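Local structure of dTDP-4-dehydrorhamnose 3,5-epimerase (3RYK) at residues G103-V108 with P150-M155. The protein catalyses the 3,5-epimerisation of a dTDP-linked 4-keto sugar, a step in the biosynthesis of dTDP-L-rhamnose. Sequence-based numbering, arbitrary orientation.
Sequences GAIYDV and PHTIVM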
ATOM      1  N   GLY A 103      -4.466   2.352 -12.521  1.00 21.14           N
ATOM      2  CA  GLY A 103      -5.736   2.725 -13.110  1.00 20.59           C
ATOM      3  C   GLY A 103      -6.403   3.938 -12.462  1.00 20.42           C
ATOM      4  O   GLY A 103      -5.749   4.853 -11.945  1.00 22.03           O
ATOM      5  N   ALA A 104      -7.722   3.940 -12.484  1.00 19.89           N
ATOM      6  CA  ALA A 104      -8.494   5.035 -11.925  1.00 18.68           C
ATOM      7  C   ALA A 104      -9.898   4.561 -11.612  1.00 18.48           C
ATOM      8  O   ALA A 104     -10.391   3.643 -12.272  1.00 18.64           O
ATOM      9  CB  ALA A 104      -8.536   6.181 -12.916  1.00 19.65           C
ATOM     10  N   ILE A 105     -10.510   5.198 -10.608  1.00 17.44           N
ATOM     11  CA  ILE A 105     -11.854   4.892 -10.164  1.00 17.65           C
ATOM     12  C   ILE A 105     -12.652   6.147  -9.838  1.00 17.84           C
ATOM     13  O   ILE A 105     -12.086   7.223  -9.613  1.00 17.37           O
ATOM     14  CB  ILE A 105     -11.813   4.051  -8.837  1.00 17.05           C
ATOM     15  CG1 ILE A 105     -11.358   4.912  -7.628  1.00 17.05           C
ATOM     16  CG2 ILE A 105     -10.966   2.822  -9.000  1.00 17.10           C
ATOM     17  CD1 ILE A 105     -11.121   4.130  -6.330  1.00 16.84           C
ATOM     18  N   TYR A 106     -13.964   5.996  -9.875  1.00 17.79           N
ATOM     19  CA  TYR A 106     -14.925   7.036  -9.505  1.00 17.71           C
ATOM     20  C   TYR A 106     -15.413   6.471  -8.195  1.00 18.01           C
ATOM     21  O   TYR A 106     -16.122   5.462  -8.189  1.00 17.89           O
ATOM     22  CB  TYR A 106     -16.027   7.218 -10.533  1.00 18.20           C
ATOM     23  CG  TYR A 106     -17.218   8.063 -10.087  1.00 20.13           C
ATOM     24  CD1 TYR A 106     -17.136   9.444  -9.974  1.00 21.41           C
ATOM     25  CD2 TYR A 106     -18.457   7.468  -9.854  1.00 20.38           C
ATOM     26  CE1 TYR A 106     -18.248  10.202  -9.591  1.00 21.48           C
ATOM     27  CE2 TYR A 106     -19.585   8.218  -9.483  1.00 20.64           C
ATOM     28  CZ  TYR A 106     -19.479   9.580  -9.348  1.00 21.09           C
ATOM     29  OH  TYR A 106     -20.610  10.307  -8.979  1.00 20.61           O
ATOM     30  N   ASP A 107     -15.017   7.095  -7.092  1.00 18.60           N
ATOM     31  CA  ASP A 107     -15.362   6.656  -5.764  1.00 19.09           C
ATOM     32  C   ASP A 107     -16.464   7.489  -5.131  1.00 19.33           C
ATOM     33  O   ASP A 107     -16.424   8.725  -5.151  1.00 19.92           O
ATOM     34  CB  ASP A 107     -14.074   6.682  -4.956  1.00 19.51           C
ATOM     35  CG  ASP A 107     -14.212   6.044  -3.606  1.00 21.60           C
ATOM     36  OD1 ASP A 107     -15.050   6.465  -2.774  1.00 26.00           O
ATOM     37  OD2 ASP A 107     -13.418   5.113  -3.375  1.00 22.05           O
ATOM     38  N   VAL A 108     -17.439   6.804  -4.541  1.00 19.34           N
ATOM     39  CA  VAL A 108     -18.558   7.472  -3.925  1.00 19.06           C
ATOM     40  C   VAL A 108     -18.647   7.136  -2.443  1.00 19.50           C
ATOM     41  O   VAL A 108     -18.333   6.009  -2.038  1.00 18.90           O
ATOM     42  CB  VAL A 108     -19.896   6.993  -4.545  1.00 19.88           C
ATOM     43  CG1 VAL A 108     -21.116   7.520  -3.733  1.00 18.78           C
ATOM     44  CG2 VAL A 108     -19.989   7.379  -6.019  1.00 18.63           C
ATOM     45  N   PRO A 150      -9.471  -0.760 -17.622  1.00 20.05           N
ATOM     46  CA  PRO A 150      -9.099  -2.121 -17.213  1.00 21.07           C
ATOM     47  C   PRO A 150      -7.905  -2.156 -16.268  1.00 22.18           C
ATOM     48  O   PRO A 150      -7.119  -1.186 -16.171  1.00 22.47           O
ATOM     49  CB  PRO A 150      -8.699  -2.803 -18.529  1.00 22.10           C
ATOM     50  CG  PRO A 150      -9.232  -1.952 -19.612  1.00 21.89           C
ATOM     51  CD  PRO A 150      -9.468  -0.585 -19.082  1.00 21.20           C
ATOM     52  N   HIS A 151      -7.778  -3.285 -15.593  1.00 23.47           N
ATOM     53  CA  HIS A 151      -6.694  -3.545 -14.658  1.00 24.01           C
ATOM     54  C   HIS A 151      -6.487  -2.452 -13.615  1.00 23.50           C
ATOM     55  O   HIS A 151      -5.391  -1.889 -13.522  1.00 23.96           O
ATOM     56  CB  HIS A 151      -5.383  -3.798 -15.419  1.00 24.56           C
ATOM     57  CG  HIS A 151      -5.476  -4.886 -16.447  1.00 27.73           C
ATOM     58  ND1 HIS A 151      -5.408  -6.227 -16.126  1.00 33.29           N
ATOM     59  CD2 HIS A 151      -5.598  -4.830 -17.794  1.00 30.12           C
ATOM     60  CE1 HIS A 151      -5.505  -6.949 -17.229  1.00 32.00           C
ATOM     61  NE2 HIS A 151      -5.621  -6.126 -18.257  1.00 32.67           N
ATOM     62  N   THR A 152      -7.545  -2.139 -12.869  1.00 22.93           N
ATOM     63  CA  THR A 152      -7.498  -1.142 -11.810  1.00 22.19           C
ATOM     64  C   THR A 152      -7.265  -1.843 -10.476  1.00 21.80           C
ATOM     65  O   THR A 152      -7.922  -2.867 -10.138  1.00 21.56           O
ATOM     66  CB  THR A 152      -8.746  -0.235 -11.800  1.00 21.92           C
ATOM     67  OG1 THR A 152      -8.716   0.613 -12.959  1.00 20.37           O
ATOM     68  CG2 THR A 152      -8.817   0.643 -10.560  1.00 21.46           C
ATOM     69  N   ILE A 153      -6.304  -1.295  -9.730  1.00 20.76           N
ATOM     70  CA  ILE A 153      -5.909  -1.794  -8.417  1.00 21.91           C
ATOM     71  C   ILE A 153      -6.112  -0.700  -7.366  1.00 21.66           C
ATOM     72  O   ILE A 153      -5.503   0.388  -7.444  1.00 20.66           O
ATOM     73  CB  ILE A 153      -4.428  -2.225  -8.403  1.00 22.42           C
ATOM     74  CG1 ILE A 153      -4.141  -3.261  -9.490  1.00 23.04           C
ATOM     75  CG2 ILE A 153      -4.036  -2.775  -7.030  1.00 24.37           C
ATOM     76  CD1 ILE A 153      -2.666  -3.659  -9.591  1.00 25.31           C
ATOM     77  N   VAL A 154      -6.959  -0.998  -6.387  1.00 21.32           N
ATOM     78  CA  VAL A 154      -7.276  -0.087  -5.313  1.00 21.96           C
ATOM     79  C   VAL A 154      -6.756  -0.674  -4.011  1.00 22.85           C
ATOM     80  O   VAL A 154      -6.865  -1.879  -3.754  1.00 23.17           O
ATOM     81  CB  VAL A 154      -8.793   0.113  -5.188  1.00 22.35           C
ATOM     82  CG1 VAL A 154      -9.115   1.088  -4.070  1.00 22.02           C
ATOM     83  CG2 VAL A 154      -9.380   0.590  -6.497  1.00 21.39           C
ATOM     84  N   MET A 155      -6.176   0.183  -3.191  1.00 23.11           N
ATOM     85  CA  MET A 155      -5.648  -0.226  -1.912  1.00 24.07           C
ATOM     86  C   MET A 155      -6.310   0.629  -0.860  1.00 24.09           C
ATOM     87  O   MET A 155      -6.514   1.826  -1.069  1.00 23.50           O
ATOM     88  CB  MET A 155      -4.136  -0.002  -1.847  1.00 25.14           C
ATOM     89  CG  MET A 155      -3.528  -0.361  -0.502  1.00 29.19           C
ATOM     90  SD  MET A 155      -1.786   0.062  -0.344  1.00 37.82           S
ATOM     91  CE  MET A 155      -1.042  -0.971  -1.596  1.00 35.41           C
TER
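I105 and T152 meet through their methyl groups where two beta-sheets of the jelly-roll-like fold face each other. I105 belongs to strand 104-111 of one sheet, T152 to strand 152-158 of the other. The two short strand segments run at 56° to each other, with axes 7.4 Å apart at the closest point. I105 CG2 lies 3.4 Å from T152 CG2, a tight methyl-methyl contact. The same I105 CG2 is 3.7 Å from V154 CG2. I105 CD1 is 3.9 Å from V154 CG2; both branches of the isoleucine therefore touch the same valine methyl. With chi1 at 71°, I105 CG2 stands anti to the carbonyl carbon, and this branch reaches both T152 and V154. F145 packs on both I105 and V154, while V100 and I98 add to the apolar surroundings.

T152 splits its two branches. With chi1 at -70°, CG2 is anti to the backbone N and goes to the isoleucine. OG1 hydrogen-bonds to the carbonyl O of V149, in the connection just before the strand. G103 CA passes 3.7 Å from T152 OG1.

The chemistry is therefore mainly apolar packing between sheets: the methyls carry most of the side-chain contact. The threonine hydroxyl rests against the G103-A104 backbone without bonding to it, and is satisfied by the backbone just before its own strand.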